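Local coordinates for protein putative enoyl-CoA hydratase/isomerase (Bordetella parapertussis, PDB 3ISA) that probably acts on acyl-CoA thioesters as a crotonase-fold enoyl-CoA hydratase or isomerase, its exact substrate and reaction being unknown, at residues Ser6-Ile11 with Ser32-Glu37; Ala16-Thr21 with Glu49-Leu54; Ser99-Leu104 with Ala119-Tyr124; Leu136-Val141 with Pro231-Arg236; Leu140-Arg145 with Ala222-Ser227. All blocks are in the same frame, centred on the assembly; numbering follows the deposited sequence. Where two conformers were deposited one is given.

Contact 1 of 5, residues Ser6-Ile11 with Ser32-Glu37; sequences SLPLAI and SAELVE
In this crotonase-fold subunit the N-terminal edge strand 9-13 and the residues leading into it lie against the first turn of helix 33-48, with Pro-8 and Leu-35 closest along the backbones. Helix 33-48 starts from an N-cap: Ser-32 OG accepts from Leu-35 N at 3.1 Å in a nearly straight bond. Leu-35 carries the apolar half of the contact. From its CB, CG stands anti to the backbone N (chi1 180°), and this swings the branch toward the strand although the CB itself does not face it. CD1 then wedges between two residues, 3.5 Å from Pro-8 O and 3.7 Å from Leu-9 CB. Leu-9 is buried and directs its CB toward the helix; its side chain also meets Ala-38 and Leu-39 farther along. Next to Leu-35 in sequence, Glu-34 reaches out as an extended chain, crossing Pro-8 at about a right angle, so that OE1 comes to 3.8 Å from Pro-8 CG. The polar ends are joined through water. Three waters link Ser-6 to the Glu-34 carboxylate, one of them from Ser-6 O and two from Ser-6 OG, and they probably help spread the carboxylate's charge at this exposed edge. Of the carboxylate oxygens, OE2 accepts from two of these waters and OE1 from the third, which lies 2.8 Å from Glu-34 OE1.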
# COMPACT_ATOMS: atom_id res chain seq x y z
N SER D 6 13.69 -14.10 41.77
CA SER D 6 14.70 -14.44 40.78
C SER D 6 14.96 -13.22 39.90
O SER D 6 14.19 -12.26 39.91
CB SER D 6 14.27 -15.65 39.94
OG SER D 6 13.11 -15.38 39.19
N LEU D 7 16.05 -13.27 39.16
CA LEU D 7 16.37 -12.22 38.23
C LEU D 7 16.68 -12.91 36.90
O LEU D 7 17.85 -13.09 36.57
CB LEU D 7 17.58 -11.43 38.75
CG LEU D 7 18.02 -10.16 38.01
CD1 LEU D 7 17.03 -9.01 38.29
CD2 LEU D 7 19.44 -9.78 38.40
N PRO D 8 15.64 -13.31 36.14
CA PRO D 8 15.89 -13.95 34.83
C PRO D 8 16.44 -12.97 33.78
O PRO D 8 17.00 -13.40 32.77
CB PRO D 8 14.50 -14.47 34.42
CG PRO D 8 13.55 -13.54 35.08
CD PRO D 8 14.19 -13.21 36.42
N LEU D 9 16.27 -11.68 34.04
CA LEU D 9 16.83 -10.62 33.20
C LEU D 9 17.63 -9.62 34.04
O LEU D 9 17.05 -8.93 34.90
CB LEU D 9 15.71 -9.87 32.46
CG LEU D 9 16.22 -8.74 31.56
CD1 LEU D 9 17.02 -9.32 30.40
CD2 LEU D 9 15.07 -7.84 31.07
N ALA D 10 18.92 -9.51 33.77
CA ALA D 10 19.74 -8.49 34.44
C ALA D 10 19.80 -7.28 33.54
O ALA D 10 20.00 -7.42 32.33
CB ALA D 10 21.14 -9.00 34.71
N ILE D 11 19.63 -6.10 34.13
CA ILE D 11 19.74 -4.86 33.36
C ILE D 11 20.82 -3.95 33.96
O ILE D 11 20.73 -3.55 35.12
CB ILE D 11 18.40 -4.10 33.19
CG1 ILE D 11 17.27 -5.03 32.71
CG2 ILE D 11 18.59 -2.88 32.23
CD1 ILE D 11 15.83 -4.42 32.82
N SER D 32 10.99 -18.04 29.06
CA SER D 32 9.80 -18.25 29.87
C SER D 32 8.86 -17.05 29.72
O SER D 32 9.29 -15.97 29.29
CB SER D 32 10.20 -18.40 31.34
OG SER D 32 10.85 -17.23 31.81
N ALA D 33 7.60 -17.21 30.12
CA ALA D 33 6.68 -16.08 30.14
C ALA D 33 7.28 -14.94 30.97
O ALA D 33 7.30 -13.80 30.52
CB ALA D 33 5.29 -16.49 30.66
N GLU D 34 7.83 -15.27 32.14
CA GLU D 34 8.46 -14.29 33.04
C GLU D 34 9.61 -13.50 32.38
O GLU D 34 9.69 -12.27 32.52
CB GLU D 34 8.92 -14.98 34.34
CG GLU D 34 9.22 -14.00 35.47
CD GLU D 34 10.11 -14.56 36.58
OE1 GLU D 34 10.69 -15.67 36.43
OE2 GLU D 34 10.25 -13.87 37.62
N LEU D 35 10.52 -14.20 31.69
CA LEU D 35 11.61 -13.52 31.00
C LEU D 35 11.12 -12.58 29.88
O LEU D 35 11.60 -11.44 29.79
CB LEU D 35 12.64 -14.53 30.47
CG LEU D 35 13.86 -13.96 29.71
CD1 LEU D 35 14.54 -12.78 30.43
CD2 LEU D 35 14.85 -15.10 29.51
N VAL D 36 10.17 -13.04 29.07
CA VAL D 36 9.59 -12.20 28.00
C VAL D 36 8.98 -10.94 28.61
O VAL D 36 9.28 -9.82 28.15
CB VAL D 36 8.58 -12.99 27.14
CG1 VAL D 36 7.82 -12.08 26.10
CG2 VAL D 36 9.29 -14.13 26.44
N GLU D 37 8.18 -11.09 29.67
CA GLU D 37 7.58 -9.92 30.32
C GLU D 37 8.61 -8.93 30.90
O GLU D 37 8.42 -7.72 30.82
CB GLU D 37 6.53 -10.30 31.36
CG GLU D 37 5.27 -10.97 30.81
CD GLU D 37 4.59 -10.22 29.67
OE1 GLU D 37 4.34 -9.00 29.78
OE2 GLU D 37 4.27 -10.88 28.66
O HOH W 1 11.28 -12.16 39.43
O HOH W 2 10.93 -14.94 40.11
O HOH W 3 13.06 -17.08 37.11

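Contact 2 of 5, residues Ala16-Thr21 with Glu49-Leu54; sequences AAWTFT and EQVPLL
Strands 17-22 and 53-58 run parallel here, and their side chains interlock just where the second strand begins. The main bump is Val-51, whose two methyls press on the indole of Trp-18. CG2 stands over one face, 3.5 Å from the centroid of the Trp-18 five-membered ring and only 16° off its normal, a CH-pi contact. CG1 sits beside it, 3.6 Å from Trp-18 CD1. Glu-49 comes to the indole's edge, its OE1 3.2 Å from Trp-18 CZ2 and near the ring plane, the carboxylate turned 79° to the ring. The Pro-52 ring packs against the Ala-16 carbonyl, CB lying 3.4 Å from Ala-16 O. On the same sheet face as Ala-17, Leu-53 lays CD2 against the Ala-17 methyl; on the Trp-18 face, Leu-54 CD2 meets the edge of the Phe-20 ring. Trp-18 N donates to Leu-53 O at 2.9 Å, almost along the C=O axis, whereas Leu-53 N to Ala-16 O is weak. The two strands flank helix 33-48 in a beta-alpha-beta unit, and that helix packs on Trp-18, Val-51 and Leu-54 through Ala-46, while helix 186-197 covers Ala-16, Pro-52 and Leu-53.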
# COMPACT_ATOMS: atom_id res chain seq x y z
N ALA D 16 24.76 6.14 28.15
CA ALA D 16 24.65 5.90 26.70
C ALA D 16 24.03 4.55 26.32
O ALA D 16 23.67 4.34 25.15
CB ALA D 16 26.00 6.06 26.01
N ALA D 17 23.88 3.65 27.28
CA ALA D 17 23.54 2.25 26.98
C ALA D 17 22.95 1.49 28.15
O ALA D 17 23.45 1.60 29.28
CB ALA D 17 24.77 1.49 26.45
N TRP D 18 21.91 0.71 27.87
CA TRP D 18 21.43 -0.31 28.80
C TRP D 18 21.80 -1.66 28.23
O TRP D 18 21.63 -1.91 27.03
CB TRP D 18 19.91 -0.26 28.99
CG TRP D 18 19.40 0.87 29.82
CD1 TRP D 18 20.06 2.01 30.19
CD2 TRP D 18 18.08 0.97 30.37
NE1 TRP D 18 19.23 2.81 30.95
CE2 TRP D 18 18.01 2.20 31.07
CE3 TRP D 18 16.95 0.13 30.35
CZ2 TRP D 18 16.84 2.62 31.73
CZ3 TRP D 18 15.79 0.56 31.00
CH2 TRP D 18 15.74 1.79 31.69
N THR D 19 22.32 -2.53 29.09
CA THR D 19 22.64 -3.88 28.67
C THR D 19 21.65 -4.85 29.32
O THR D 19 21.53 -4.93 30.55
CB THR D 19 24.10 -4.25 29.03
OG1 THR D 19 24.98 -3.30 28.42
CG2 THR D 19 24.45 -5.68 28.56
N PHE D 20 20.94 -5.57 28.46
CA PHE D 20 19.98 -6.59 28.85
C PHE D 20 20.63 -7.96 28.75
O PHE D 20 20.83 -8.49 27.65
CB PHE D 20 18.77 -6.55 27.90
CG PHE D 20 17.98 -5.27 27.96
CD1 PHE D 20 16.90 -5.14 28.82
CD2 PHE D 20 18.30 -4.20 27.13
CE1 PHE D 20 16.15 -3.95 28.88
CE2 PHE D 20 17.56 -3.00 27.17
CZ PHE D 20 16.47 -2.88 28.05
N THR D 21 20.97 -8.54 29.89
CA THR D 21 21.58 -9.85 29.90
C THR D 21 20.53 -10.89 30.26
O THR D 21 20.03 -10.92 31.39
CB THR D 21 22.80 -9.91 30.87
OG1 THR D 21 23.76 -8.92 30.50
CG2 THR D 21 23.45 -11.30 30.84
N GLU D 49 12.90 6.48 28.56
CA GLU D 49 14.08 7.20 29.04
C GLU D 49 15.02 7.58 27.88
O GLU D 49 16.08 8.20 28.08
CB GLU D 49 14.76 6.38 30.16
CG GLU D 49 13.80 6.20 31.38
CD GLU D 49 14.25 5.21 32.47
OE1 GLU D 49 15.41 5.28 32.92
OE2 GLU D 49 13.42 4.37 32.93
N GLN D 50 14.59 7.24 26.67
CA GLN D 50 15.33 7.55 25.42
C GLN D 50 16.79 7.12 25.45
O GLN D 50 17.68 7.87 25.01
CB GLN D 50 15.19 9.02 25.04
CG GLN D 50 13.77 9.40 24.69
CD GLN D 50 13.67 10.82 24.21
OE1 GLN D 50 13.94 11.75 24.96
NE2 GLN D 50 13.30 11.00 22.94
N VAL D 51 17.03 5.92 25.97
CA VAL D 51 18.35 5.31 26.02
C VAL D 51 18.91 5.16 24.60
O VAL D 51 18.25 4.60 23.71
CB VAL D 51 18.31 3.94 26.76
CG1 VAL D 51 19.71 3.33 26.84
CG2 VAL D 51 17.69 4.09 28.17
N PRO D 52 20.11 5.70 24.36
CA PRO D 52 20.66 5.68 22.99
C PRO D 52 20.92 4.28 22.43
O PRO D 52 20.60 4.01 21.25
CB PRO D 52 21.97 6.46 23.13
CG PRO D 52 21.78 7.33 24.36
CD PRO D 52 20.99 6.43 25.29
N LEU D 53 21.46 3.40 23.27
CA LEU D 53 21.84 2.06 22.84
C LEU D 53 21.28 0.98 23.77
O LEU D 53 21.46 1.05 25.00
CB LEU D 53 23.37 1.93 22.78
CG LEU D 53 23.90 0.52 22.50
CD1 LEU D 53 23.65 0.11 21.03
CD2 LEU D 53 25.40 0.43 22.82
N LEU D 54 20.60 -0.00 23.20
CA LEU D 54 20.23 -1.21 23.93
C LEU D 54 21.12 -2.35 23.49
O LEU D 54 21.22 -2.66 22.29
CB LEU D 54 18.77 -1.61 23.64
CG LEU D 54 17.73 -0.48 23.71
CD1 LEU D 54 16.30 -1.02 23.51
CD2 LEU D 54 17.86 0.29 25.02

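Contact 3 of 5, residues Ser99-Leu104 with Ala119-Tyr124; sequences SLTLAL and ACKWRY
Neighbouring parallel strands 100-105 and 122-125 meet within the main sheet of the crotonase fold, their short segments only 9° apart in direction. Three straight backbone bonds hold them: Trp-122 N to Thr-101 O, Ala-103 N to Trp-122 O and Tyr-124 N to Ala-103 O. Straightest is the bond from Trp-122 N to Thr-101 O, 2.9 Å long with an N-H...O angle of 177°. On one face, Leu-100 leans obliquely over the Trp-122 indole, with CD1 3.8 Å from Trp-122 CD1 and CD2 above the rim of the ring. Next along, Leu-102 CD1 fits between Trp-122 CB and the edge of Tyr-124, 3.7 Å from Tyr-124 CD2, and Leu-104 lies alongside Tyr-124. On the opposite face of the sheet small groups meet: the Ala-103 methyl rests 3.7 Å from Cys-120 CB.

Farther out, polar partners hold the ends of these side chains. Tyr-124 OH bonds to Arg-178 NE, and Arg-178 also makes a cation-pi contact with Trp-122. Helix 186-197 covers the aromatic face through Ala-193, Ala-197 and Leu-189. Arg-123 NH2 grips Cys-120 O in the guanidinium plane, its NE and NH1 reach Phe-176 O and Gly-175 O, and NH1 forms a salt bridge to Asp-154 of the third subunit. Lys-121 bends back at chi2 and chi4, bringing NZ to Ala-95 O. Where the strand begins, Thr-101 OG1 takes the crowded position between backbone N and carbonyl carbon (chi1 56°), from which it accepts from Lys-121 N at 2.9 Å.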
# COMPACT_ATOMS: atom_id res chain seq x y z
N SER D 99 15.98 3.50 19.89
CA SER D 99 17.38 3.28 20.29
C SER D 99 18.10 2.50 19.20
O SER D 99 17.49 1.68 18.52
CB SER D 99 17.47 2.44 21.56
OG SER D 99 16.71 2.98 22.63
N LEU D 100 19.40 2.72 19.05
CA LEU D 100 20.24 1.75 18.32
C LEU D 100 20.21 0.46 19.15
O LEU D 100 20.15 0.50 20.39
CB LEU D 100 21.67 2.25 18.19
CG LEU D 100 22.67 1.32 17.47
CD1 LEU D 100 22.17 1.00 16.03
CD2 LEU D 100 24.05 1.93 17.44
N THR D 101 20.23 -0.69 18.48
CA THR D 101 20.22 -1.98 19.19
C THR D 101 21.39 -2.84 18.72
O THR D 101 21.71 -2.86 17.52
CB THR D 101 18.90 -2.72 18.97
OG1 THR D 101 18.68 -2.87 17.55
CG2 THR D 101 17.73 -1.89 19.60
N LEU D 102 22.01 -3.52 19.68
CA LEU D 102 23.18 -4.36 19.44
C LEU D 102 22.98 -5.72 20.11
O LEU D 102 22.67 -5.80 21.31
CB LEU D 102 24.45 -3.67 19.98
CG LEU D 102 25.76 -4.48 20.13
CD1 LEU D 102 26.26 -4.93 18.78
CD2 LEU D 102 26.85 -3.67 20.81
N ALA D 103 23.19 -6.79 19.36
CA ALA D 103 23.08 -8.12 19.93
C ALA D 103 24.42 -8.84 19.78
O ALA D 103 25.11 -8.68 18.78
CB ALA D 103 21.98 -8.90 19.29
N LEU D 104 24.76 -9.63 20.79
CA LEU D 104 26.03 -10.33 20.84
C LEU D 104 25.75 -11.78 21.19
O LEU D 104 25.37 -12.09 22.32
CB LEU D 104 26.94 -9.68 21.90
CG LEU D 104 27.33 -8.21 21.70
CD1 LEU D 104 27.84 -7.62 23.02
CD2 LEU D 104 28.34 -8.03 20.59
N ALA D 119 16.20 -9.04 15.41
CA ALA D 119 15.51 -7.76 15.65
C ALA D 119 16.48 -6.61 15.94
O ALA D 119 16.12 -5.44 15.81
CB ALA D 119 14.50 -7.92 16.80
N CYS D 120 17.70 -6.95 16.35
CA CYS D 120 18.72 -5.94 16.65
C CYS D 120 19.46 -5.51 15.40
O CYS D 120 19.69 -6.34 14.52
CB CYS D 120 19.71 -6.48 17.67
SG CYS D 120 18.93 -6.76 19.27
N LYS D 121 19.85 -4.23 15.33
CA LYS D 121 20.41 -3.64 14.12
C LYS D 121 21.88 -4.00 13.91
O LYS D 121 22.27 -4.31 12.78
CB LYS D 121 20.23 -2.12 14.14
CG LYS D 121 18.76 -1.63 14.16
CD LYS D 121 18.03 -1.96 12.83
CE LYS D 121 16.49 -1.96 12.97
NZ LYS D 121 15.94 -3.17 13.70
N TRP D 122 22.68 -3.94 14.97
CA TRP D 122 24.09 -4.37 14.92
C TRP D 122 24.16 -5.78 15.50
O TRP D 122 23.75 -6.01 16.65
CB TRP D 122 24.99 -3.39 15.69
CG TRP D 122 25.25 -2.04 15.05
CD1 TRP D 122 24.44 -1.37 14.17
CD2 TRP D 122 26.39 -1.20 15.26
NE1 TRP D 122 25.02 -0.16 13.82
CE2 TRP D 122 26.21 -0.04 14.48
CE3 TRP D 122 27.56 -1.33 16.03
CZ2 TRP D 122 27.16 0.99 14.44
CZ3 TRP D 122 28.50 -0.30 15.99
CH2 TRP D 122 28.28 0.85 15.21
N ARG D 123 24.64 -6.73 14.71
CA ARG D 123 24.62 -8.12 15.14
C ARG D 123 26.00 -8.75 14.98
O ARG D 123 26.56 -8.74 13.88
CB ARG D 123 23.58 -8.92 14.34
CG ARG D 123 22.18 -8.34 14.37
CD ARG D 123 21.23 -9.10 13.44
NE ARG D 123 21.57 -8.95 12.03
CZ ARG D 123 21.27 -7.89 11.28
NH1 ARG D 123 21.63 -7.85 9.99
NH2 ARG D 123 20.60 -6.86 11.79
N TYR D 124 26.53 -9.28 16.08
CA TYR D 124 27.85 -9.92 16.08
C TYR D 124 27.73 -11.27 16.76
O TYR D 124 26.88 -11.47 17.63
CB TYR D 124 28.87 -9.07 16.85
CG TYR D 124 29.25 -7.76 16.18
CD1 TYR D 124 30.32 -7.70 15.28
CD2 TYR D 124 28.55 -6.59 16.46
CE1 TYR D 124 30.67 -6.50 14.67
CE2 TYR D 124 28.89 -5.39 15.85
CZ TYR D 124 29.95 -5.35 14.96
OH TYR D 124 30.29 -4.16 14.36
O HOH W 4 16.36 -2.33 16.54

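Contact 4 of 5, residues Leu136-Val141 with Pro231-Arg236; sequences LKFGLV and PGFKAR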
# COMPACT_ATOMS: atom_id res chain seq x y z
N LEU D 136 8.78 -23.70 11.95
CA LEU D 136 7.94 -24.12 10.84
C LEU D 136 7.69 -25.64 10.83
O LEU D 136 6.67 -26.08 10.33
CB LEU D 136 8.50 -23.64 9.49
CG LEU D 136 8.47 -22.11 9.26
CD1 LEU D 136 9.43 -21.72 8.15
CD2 LEU D 136 7.06 -21.64 8.91
N LYS D 137 8.61 -26.42 11.42
CA LYS D 137 8.40 -27.86 11.61
C LYS D 137 7.18 -28.17 12.47
O LYS D 137 6.62 -29.26 12.38
CB LYS D 137 9.61 -28.52 12.26
CG LYS D 137 10.81 -28.66 11.35
CD LYS D 137 10.62 -29.81 10.37
CE LYS D 137 11.87 -30.10 9.56
NZ LYS D 137 11.62 -31.25 8.64
N PHE D 138 6.77 -27.24 13.31
CA PHE D 138 5.51 -27.41 14.02
C PHE D 138 4.50 -26.33 13.66
O PHE D 138 3.57 -26.06 14.41
CB PHE D 138 5.67 -27.60 15.54
CG PHE D 138 6.44 -26.50 16.25
CD1 PHE D 138 5.77 -25.40 16.81
CD2 PHE D 138 7.82 -26.60 16.42
CE1 PHE D 138 6.48 -24.40 17.49
CE2 PHE D 138 8.53 -25.60 17.10
CZ PHE D 138 7.86 -24.50 17.62
N GLY D 139 4.72 -25.71 12.49
CA GLY D 139 3.75 -24.81 11.89
C GLY D 139 3.85 -23.36 12.35
O GLY D 139 3.06 -22.52 11.94
N LEU D 140 4.83 -23.06 13.21
CA LEU D 140 5.01 -21.71 13.75
C LEU D 140 5.58 -20.72 12.72
O LEU D 140 6.61 -20.99 12.10
CB LEU D 140 5.92 -21.74 14.99
CG LEU D 140 6.05 -20.40 15.71
CD1 LEU D 140 4.76 -20.06 16.44
CD2 LEU D 140 7.25 -20.42 16.65
N VAL D 141 4.92 -19.56 12.56
CA VAL D 141 5.41 -18.55 11.63
C VAL D 141 5.86 -17.32 12.43
O VAL D 141 5.06 -16.41 12.69
CB VAL D 141 4.36 -18.19 10.53
CG1 VAL D 141 4.92 -17.13 9.55
CG2 VAL D 141 3.88 -19.44 9.76
N PRO D 231 -5.89 -25.21 15.53
CA PRO D 231 -6.10 -26.38 16.40
C PRO D 231 -5.00 -27.43 16.24
O PRO D 231 -4.51 -27.65 15.14
CB PRO D 231 -7.45 -26.91 15.91
CG PRO D 231 -8.20 -25.64 15.58
CD PRO D 231 -7.15 -24.83 14.84
N GLY D 232 -4.59 -28.02 17.36
CA GLY D 232 -3.55 -29.05 17.37
C GLY D 232 -2.12 -28.54 17.52
O GLY D 232 -1.18 -29.29 17.27
N PHE D 233 -1.97 -27.27 17.93
CA PHE D 233 -0.66 -26.61 18.15
C PHE D 233 0.25 -27.42 19.07
O PHE D 233 1.40 -27.73 18.73
CB PHE D 233 -0.87 -25.17 18.71
CG PHE D 233 0.40 -24.35 18.88
CD1 PHE D 233 1.36 -24.28 17.88
CD2 PHE D 233 0.59 -23.59 20.04
CE1 PHE D 233 2.53 -23.48 18.04
CE2 PHE D 233 1.75 -22.80 20.21
CZ PHE D 233 2.72 -22.75 19.21
N LYS D 234 -0.31 -27.78 20.22
CA LYS D 234 0.38 -28.55 21.25
C LYS D 234 0.86 -29.91 20.74
O LYS D 234 2.00 -30.32 21.04
CB LYS D 234 -0.55 -28.73 22.44
CG LYS D 234 0.10 -28.47 23.75
CD LYS D 234 -0.93 -28.47 24.85
CE LYS D 234 -0.37 -29.18 26.05
NZ LYS D 234 -1.28 -29.08 27.22
N ALA D 235 -0.00 -30.59 19.98
CA ALA D 235 0.34 -31.87 19.38
C ALA D 235 1.47 -31.74 18.35
O ALA D 235 2.36 -32.60 18.29
CB ALA D 235 -0.89 -32.54 18.75
N ARG D 236 1.46 -30.64 17.58
CA ARG D 236 2.51 -30.35 16.59
C ARG D 236 3.86 -30.15 17.30
O ARG D 236 4.91 -30.65 16.84
CB ARG D 236 2.17 -29.11 15.75
CG ARG D 236 1.03 -29.30 14.74
CD ARG D 236 0.91 -28.12 13.76
NE ARG D 236 0.61 -26.82 14.40
CZ ARG D 236 -0.61 -26.36 14.69
NH1 ARG D 236 -1.69 -27.10 14.45
NH2 ARG D 236 -0.76 -25.16 15.25
O HOH W 5 5.40 -31.14 14.16
O HOH W 6 1.93 -23.86 14.90
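A loop ahead of helix 144-151 is pinned here to the first turn of the C-terminal helix 233-241, whose N-cap is Gly-232. The tight part centres on Phe-138 and Arg-236, where the backbones come closest. Phe-138 holds its ring in the crowded position between backbone N and carbonyl carbon (chi1 55°), and its CB settles 3.4 Å from Arg-236 O. The ring then offers its edge to Phe-233: Phe-233 CE1 lies 4.0 Å from Phe-138 CD1, near the plane of the Phe-138 ring, and the two side chains cross obliquely. Packing slackens beyond it, with Leu-140 CD1 only grazing the Phe-233 tip at 4.4 Å from CZ. Tyr-240 meets the Phe-138 ring farther along the same helix, and Leu-80 of helix 77-95 packs on Phe-233.

The opposite character appears on the watery side. One water bridges Lys-137 O and Arg-236 O, donating to both; a second lies between Phe-138 O, to which it may donate, and Arg-236 NH2, from which it accepts. The Arg-236 side chain bends at chi3 (-61°), folding its guanidinium back over Phe-233 CA. NE donates to Phe-138 O at 3.1 Å with an N-H...O angle of 142°, the acceptor in the guanidinium plane but the donor well above the carbonyl plane. NH1 reaches Pro-231 O at 3.0 Å and NH2 Gln-230 O. Arg-236 thus spends its N-H groups largely on carbonyl oxygens and water, so its positive charge is probably balanced by dipoles here, and one side chain ties the loop to the residues just before its own helix.

Contact 5 of 5, residues Leu140-Arg145 with Ala222-Ser227; sequences LVLGTR and AALARS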
# COMPACT_ATOMS: atom_id res chain seq x y z
N LEU D 140 4.83 -23.06 13.21
CA LEU D 140 5.01 -21.71 13.75
C LEU D 140 5.58 -20.72 12.72
O LEU D 140 6.61 -20.99 12.10
CB LEU D 140 5.92 -21.74 14.99
CG LEU D 140 6.05 -20.40 15.71
CD1 LEU D 140 4.76 -20.06 16.44
CD2 LEU D 140 7.25 -20.42 16.65
N VAL D 141 4.92 -19.56 12.56
CA VAL D 141 5.41 -18.55 11.63
C VAL D 141 5.86 -17.32 12.43
O VAL D 141 5.06 -16.41 12.69
CB VAL D 141 4.36 -18.19 10.53
CG1 VAL D 141 4.92 -17.13 9.55
CG2 VAL D 141 3.88 -19.44 9.76
N LEU D 142 7.14 -17.32 12.82
CA LEU D 142 7.68 -16.30 13.74
C LEU D 142 8.98 -15.72 13.18
O LEU D 142 9.94 -16.46 12.91
CB LEU D 142 7.96 -16.92 15.12
CG LEU D 142 8.61 -16.00 16.17
CD1 LEU D 142 7.62 -14.91 16.56
CD2 LEU D 142 9.10 -16.80 17.40
N GLY D 143 9.02 -14.39 13.04
CA GLY D 143 10.24 -13.69 12.60
C GLY D 143 10.53 -13.82 11.12
O GLY D 143 11.58 -13.37 10.63
N THR D 144 9.59 -14.43 10.39
CA THR D 144 9.84 -14.87 9.01
C THR D 144 10.20 -13.73 8.06
O THR D 144 11.25 -13.77 7.40
CB THR D 144 8.63 -15.72 8.48
OG1 THR D 144 8.30 -16.75 9.43
CG2 THR D 144 8.98 -16.31 7.11
N ARG D 145 9.36 -12.70 8.01
CA ARG D 145 9.59 -11.57 7.12
C ARG D 145 10.79 -10.73 7.52
O ARG D 145 11.51 -10.23 6.65
CB ARG D 145 8.36 -10.66 7.05
CG ARG D 145 7.17 -11.31 6.34
CD ARG D 145 6.16 -10.24 5.99
NE ARG D 145 4.93 -10.80 5.42
CZ ARG D 145 3.92 -11.29 6.12
NH1 ARG D 145 3.97 -11.33 7.46
NH2 ARG D 145 2.86 -11.76 5.47
N ALA D 222 -0.21 -10.89 12.59
CA ALA D 222 -1.30 -11.72 12.06
C ALA D 222 -0.83 -13.13 11.69
O ALA D 222 -1.45 -14.11 12.12
CB ALA D 222 -1.97 -11.06 10.86
N ALA D 223 0.28 -13.21 10.96
CA ALA D 223 0.86 -14.50 10.54
C ALA D 223 1.23 -15.37 11.75
O ALA D 223 0.94 -16.58 11.77
CB ALA D 223 2.07 -14.29 9.63
N LEU D 224 1.85 -14.75 12.76
CA LEU D 224 2.18 -15.46 14.02
C LEU D 224 0.91 -16.00 14.70
O LEU D 224 0.83 -17.19 15.04
CB LEU D 224 2.98 -14.56 14.98
CG LEU D 224 3.46 -15.12 16.35
CD1 LEU D 224 2.37 -15.06 17.46
CD2 LEU D 224 4.01 -16.55 16.21
N ALA D 225 -0.07 -15.11 14.90
CA ALA D 225 -1.30 -15.43 15.59
C ALA D 225 -2.02 -16.60 14.92
O ALA D 225 -2.36 -17.56 15.60
CB ALA D 225 -2.23 -14.17 15.67
N ARG D 226 -2.19 -16.53 13.60
CA ARG D 226 -2.84 -17.59 12.82
C ARG D 226 -2.12 -18.92 12.99
O ARG D 226 -2.76 -19.93 13.23
CB ARG D 226 -2.94 -17.25 11.34
CG ARG D 226 -3.94 -16.15 11.05
CD ARG D 226 -4.36 -16.08 9.59
NE ARG D 226 -5.08 -14.82 9.39
CZ ARG D 226 -4.52 -13.70 8.97
NH1 ARG D 226 -3.21 -13.67 8.68
NH2 ARG D 226 -5.26 -12.60 8.86
N SER D 227 -0.79 -18.90 12.88
CA SER D 227 0.03 -20.13 12.95
C SER D 227 -0.08 -20.84 14.31
O SER D 227 -0.22 -22.06 14.36
CB SER D 227 1.49 -19.83 12.59
OG SER D 227 2.19 -19.15 13.61
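A loop-on-helix contact of the crotonase fold sets Leu-140 to Leu-142, just before helix 144-151, along one side of helix 217-229. Val-141 faces the helix directly and splits its methyls between two residues one turn apart: CG1, anti to the backbone N (chi1 -179°), lies 4.0 Å from Ala-223 CB, and CG2 3.7 Å from Ser-227 CB. Leu-140 starts out facing the other way but curls back, lying alongside Leu-224 and pointing the same way, so that its CD1 is 3.6 Å from Leu-224 CD2. Leu-142 likewise lies alongside Leu-224, pointing the same way, its CD1 4.0 Å from Leu-224 CD2. Leu-224 CD2 thus touches both leucines, and helix 77-95 meets all three through Met-84, Leu-91 and Val-85. Arg-145 extends past Ala-223 to a salt bridge with Asp-220. Outside the chain, Thr-207 of the fourth subunit packs on Val-141, and Arg-226 forms a salt bridge to Asp-218 of the second subunit. Ser-227 OG works both ways: it donates back to Leu-224 O at 2.8 Å and accepts from Val-141 N at 3.0 Å, with an N-H...O angle of 164°.

From the N terminus, contact 1 closes the first loop, bringing edge strand 9-13 to helix 33-48. Contact 2 crosses it, since 16-21 lies between the segments of contact 1 and 49-54 beyond them; the two touch through the Ala-10 to Thr-21 strand pairing. Contact 3 follows in series and continues the same sheet, joined to contact 2 where Pro-52 O meets Leu-100 N. Contacts 4 and 5 lie across the chain's centre from contacts 2 and 3. Both begin in the loop around Leu-140 and Val-141, which contact 5 ties to helix 217-229 and contact 4 to the succeeding helix 233-241; both also touch the fourth subunit.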